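Local coordinates for anti-sigma-factor antagonist (STAS) domain protein (Moorella thermoacetica, PDB 3ZXN), which probably serves as the RsbS scaffold component of the bacterial stressosome, a STAS-domain signalling complex that appears to control secondary messenger signalling, at residues V56-I65 / V87-L96. The protein carries 1 engineered substitution. Sequence-based numbering, arbitrary orientation.
Sequences VDEFVTRVLI and VAITLTEMGL. Engineered in segment 56-65: Glu58 (natural residue Ser).
Met94 lies across Thr61 at about a right angle, its SD 3.4 Å from Thr61 OG1 and its CB 3.5 Å from Thr61 CG2. An extended chi2 (168°) carries SD on to Glu58 CA at the start of helix 58-74; Glu58 is an engineered residue, serine in nature. On the inner side, Leu91 CD2 rests against both Thr61 OG1 (3.5 Å) and Val56 CG1 (3.7 Å). Val56 CG2 presses on Val87 CG1 at 3.2 Å, tighter than normal carbon contact. At the far end the Ile65 and Leu96 side chains run alongside one another, pointing contrary ways, with Ile65 CG1 3.6 Å from Leu96 CD1.

Behind this shell, Thr61 OG1 donates to Asp57 O (2.8 Å), reaching it from the face opposite Thr61 N. Gly95, at positive phi, is the C-prime residue of a Schellman motif that ends helix 85-93 and sets Leu96 against Ile65; Leu96 and Leu64 both also touch Leu80 of strand 78-81. A water bridges Val56 N, in the loop before helix 58-74, to Thr90 OG1. With its hydroxyl proton spent on Asp57 O, Thr61 meets Met94 SD and Leu91 CD2 as van der Waals neighbours, and mostly apolar packing makes the direct join in this STAS domain.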
loop_
_atom_site.group_PDB
_atom_site.type_symbol
_atom_site.label_atom_id
_atom_site.label_comp_id
_atom_site.label_asym_id
_atom_site.label_seq_id
_atom_site.Cartn_x
_atom_site.Cartn_y
_atom_site.Cartn_z
ATOM N N VAL A 56 -10.360 -8.064 5.216
ATOM C CA VAL A 56 -8.912 -8.016 5.354
ATOM C C VAL A 56 -8.458 -8.866 6.530
ATOM O O VAL A 56 -9.006 -8.784 7.628
ATOM C CB VAL A 56 -8.355 -6.577 5.421
ATOM C CG1 VAL A 56 -6.847 -6.600 5.432
ATOM C CG2 VAL A 56 -8.832 -5.783 4.221
ATOM N N ASP A 57 -7.459 -9.693 6.250
ATOM C CA ASP A 57 -6.923 -10.698 7.152
ATOM C C ASP A 57 -5.990 -10.088 8.194
ATOM O O ASP A 57 -5.511 -8.959 8.047
ATOM C CB ASP A 57 -6.127 -11.704 6.316
ATOM C CG ASP A 57 -6.061 -13.068 6.943
ATOM O OD1 ASP A 57 -6.366 -13.195 8.149
ATOM O OD2 ASP A 57 -5.689 -14.019 6.221
ATOM N N GLU A 58 -5.726 -10.853 9.244
ATOM C CA GLU A 58 -4.717 -10.489 10.225
ATOM C C GLU A 58 -3.346 -10.549 9.555
ATOM O O GLU A 58 -2.430 -9.813 9.924
ATOM C CB GLU A 58 -4.776 -11.450 11.414
ATOM C CG GLU A 58 -4.353 -10.840 12.737
ATOM C CD GLU A 58 -4.921 -11.597 13.927
ATOM O OE1 GLU A 58 -6.069 -12.081 13.827
ATOM O OE2 GLU A 58 -4.221 -11.713 14.957
ATOM N N PHE A 59 -3.224 -11.433 8.567
ATOM C CA PHE A 59 -1.995 -11.581 7.795
ATOM C C PHE A 59 -1.740 -10.361 6.911
ATOM O O PHE A 59 -0.669 -9.758 6.971
ATOM C CB PHE A 59 -2.046 -12.839 6.923
ATOM C CG PHE A 59 -2.100 -14.121 7.703
ATOM C CD1 PHE A 59 -0.947 -14.666 8.254
ATOM C CD2 PHE A 59 -3.303 -14.792 7.882
ATOM C CE1 PHE A 59 -0.993 -15.851 8.975
ATOM C CE2 PHE A 59 -3.356 -15.978 8.598
ATOM C CZ PHE A 59 -2.199 -16.508 9.144
ATOM N N VAL A 60 -2.723 -10.009 6.087
ATOM C CA VAL A 60 -2.614 -8.836 5.224
ATOM C C VAL A 60 -2.316 -7.584 6.037
ATOM O O VAL A 60 -1.484 -6.762 5.644
ATOM C CB VAL A 60 -3.901 -8.617 4.399
ATOM C CG1 VAL A 60 -3.881 -7.245 3.712
ATOM C CG2 VAL A 60 -4.065 -9.727 3.378
ATOM N N THR A 61 -2.986 -7.449 7.177
ATOM C CA THR A 61 -2.793 -6.289 8.033
ATOM C C THR A 61 -1.331 -6.147 8.445
ATOM O O THR A 61 -0.772 -5.048 8.446
ATOM C CB THR A 61 -3.661 -6.357 9.304
ATOM O OG1 THR A 61 -5.046 -6.362 8.943
ATOM C CG2 THR A 61 -3.384 -5.148 10.195
ATOM N N ARG A 62 -0.717 -7.265 8.811
ATOM C CA ARG A 62 0.661 -7.231 9.287
ATOM C C ARG A 62 1.604 -6.862 8.152
ATOM O O ARG A 62 2.556 -6.119 8.354
ATOM C CB ARG A 62 1.057 -8.558 9.950
ATOM C CG ARG A 62 0.459 -8.725 11.349
ATOM C CD ARG A 62 0.280 -10.198 11.751
ATOM N NE ARG A 62 1.542 -10.864 12.070
ATOM C CZ ARG A 62 2.077 -11.846 11.347
ATOM N NH1 ARG A 62 1.456 -12.288 10.258
ATOM N NH2 ARG A 62 3.230 -12.389 11.716
ATOM N N VAL A 63 1.328 -7.377 6.960
ATOM C CA VAL A 63 2.060 -6.980 5.764
ATOM C C VAL A 63 1.952 -5.469 5.494
ATOM O O VAL A 63 2.952 -4.804 5.196
ATOM C CB VAL A 63 1.579 -7.762 4.546
ATOM C CG1 VAL A 63 1.950 -7.031 3.269
ATOM C CG2 VAL A 63 2.158 -9.178 4.567
ATOM N N LEU A 64 0.736 -4.931 5.604
ATOM C CA LEU A 64 0.533 -3.494 5.454
ATOM C C LEU A 64 1.231 -2.683 6.545
ATOM O O LEU A 64 1.760 -1.610 6.268
ATOM C CB LEU A 64 -0.954 -3.142 5.391
ATOM C CG LEU A 64 -1.684 -3.679 4.160
ATOM C CD1 LEU A 64 -3.177 -3.381 4.255
ATOM C CD2 LEU A 64 -1.090 -3.071 2.881
ATOM N N ILE A 65 1.240 -3.180 7.781
ATOM C CA ILE A 65 1.976 -2.473 8.828
ATOM C C ILE A 65 3.485 -2.464 8.537
ATOM O O ILE A 65 4.152 -1.447 8.746
ATOM C CB ILE A 65 1.689 -3.039 10.257
ATOM C CG1 ILE A 65 0.213 -2.873 10.624
ATOM C CG2 ILE A 65 2.560 -2.343 11.294
ATOM C CD1 ILE A 65 -0.212 -3.634 11.892
ATOM N N VAL A 87 -13.697 -2.392 6.426
ATOM C CA VAL A 87 -12.281 -2.745 6.404
ATOM C C VAL A 87 -11.446 -1.744 7.201
ATOM O O VAL A 87 -10.445 -2.114 7.804
ATOM C CB VAL A 87 -11.767 -2.847 4.964
ATOM C CG1 VAL A 87 -10.252 -2.968 4.937
ATOM C CG2 VAL A 87 -12.422 -4.027 4.269
ATOM N N ALA A 88 -11.857 -0.479 7.215
ATOM C CA ALA A 88 -11.160 0.516 8.023
ATOM C C ALA A 88 -11.246 0.129 9.492
ATOM O O ALA A 88 -10.285 0.287 10.244
ATOM C CB ALA A 88 -11.751 1.903 7.802
ATOM N N ILE A 89 -12.405 -0.381 9.893
ATOM C CA ILE A 89 -12.608 -0.836 11.266
ATOM C C ILE A 89 -11.645 -1.967 11.618
ATOM O O ILE A 89 -10.962 -1.928 12.638
ATOM C CB ILE A 89 -14.061 -1.333 11.490
ATOM C CG1 ILE A 89 -15.062 -0.195 11.282
ATOM C CG2 ILE A 89 -14.215 -1.916 12.876
ATOM C CD1 ILE A 89 -14.782 1.014 12.130
ATOM N N THR A 90 -11.604 -2.976 10.763
ATOM C CA THR A 90 -10.768 -4.148 10.989
ATOM C C THR A 90 -9.288 -3.801 11.029
ATOM O O THR A 90 -8.584 -4.189 11.958
ATOM C CB THR A 90 -10.992 -5.187 9.893
ATOM O OG1 THR A 90 -12.384 -5.524 9.842
ATOM C CG2 THR A 90 -10.165 -6.440 10.174
ATOM N N LEU A 91 -8.813 -3.070 10.019
ATOM C CA LEU A 91 -7.405 -2.656 9.979
ATOM C C LEU A 91 -6.955 -1.940 11.259
ATOM O O LEU A 91 -5.877 -2.211 11.806
ATOM C CB LEU A 91 -7.152 -1.744 8.770
ATOM C CG LEU A 91 -7.258 -2.426 7.401
ATOM C CD1 LEU A 91 -7.239 -1.403 6.246
ATOM C CD2 LEU A 91 -6.143 -3.459 7.243
ATOM N N THR A 92 -7.775 -1.001 11.712
ATOM C CA THR A 92 -7.473 -0.221 12.901
ATOM C C THR A 92 -7.454 -1.127 14.144
ATOM O O THR A 92 -6.639 -0.946 15.037
ATOM C CB THR A 92 -8.505 0.915 13.082
ATOM O OG1 THR A 92 -8.384 1.849 12.001
ATOM C CG2 THR A 92 -8.289 1.648 14.392
ATOM N N GLU A 93 -8.353 -2.104 14.179
ATOM C CA GLU A 93 -8.451 -3.014 15.314
ATOM C C GLU A 93 -7.254 -3.940 15.360
ATOM O O GLU A 93 -6.874 -4.427 16.422
ATOM C CB GLU A 93 -9.743 -3.833 15.248
ATOM C CG GLU A 93 -10.985 -3.046 15.629
ATOM C CD GLU A 93 -12.265 -3.844 15.454
ATOM O OE1 GLU A 93 -12.215 -4.924 14.822
ATOM O OE2 GLU A 93 -13.322 -3.386 15.944
ATOM N N MET A 94 -6.650 -4.175 14.204
ATOM C CA MET A 94 -5.486 -5.045 14.137
ATOM C C MET A 94 -4.155 -4.284 14.237
ATOM O O MET A 94 -3.090 -4.877 14.076
ATOM C CB MET A 94 -5.552 -5.921 12.879
ATOM C CG MET A 94 -6.713 -6.925 12.907
ATOM S SD MET A 94 -7.055 -7.755 11.334
ATOM C CE MET A 94 -8.275 -8.965 11.860
ATOM N N GLY A 95 -4.216 -2.975 14.494
ATOM C CA GLY A 95 -3.017 -2.190 14.769
ATOM C C GLY A 95 -2.496 -1.213 13.709
ATOM O O GLY A 95 -1.473 -0.545 13.919
ATOM N N LEU A 96 -3.175 -1.114 12.571
ATOM C CA LEU A 96 -2.739 -0.169 11.531
ATOM C C LEU A 96 -3.313 1.222 11.823
ATOM O O LEU A 96 -4.529 1.389 11.892
ATOM C CB LEU A 96 -3.162 -0.657 10.133
ATOM C CG LEU A 96 -2.626 0.116 8.909
ATOM C CD1 LEU A 96 -1.118 -0.003 8.817
ATOM C CD2 LEU A 96 -3.260 -0.378 7.617
HETATM O O HOH W 1 -12.140 -6.839 7.233
#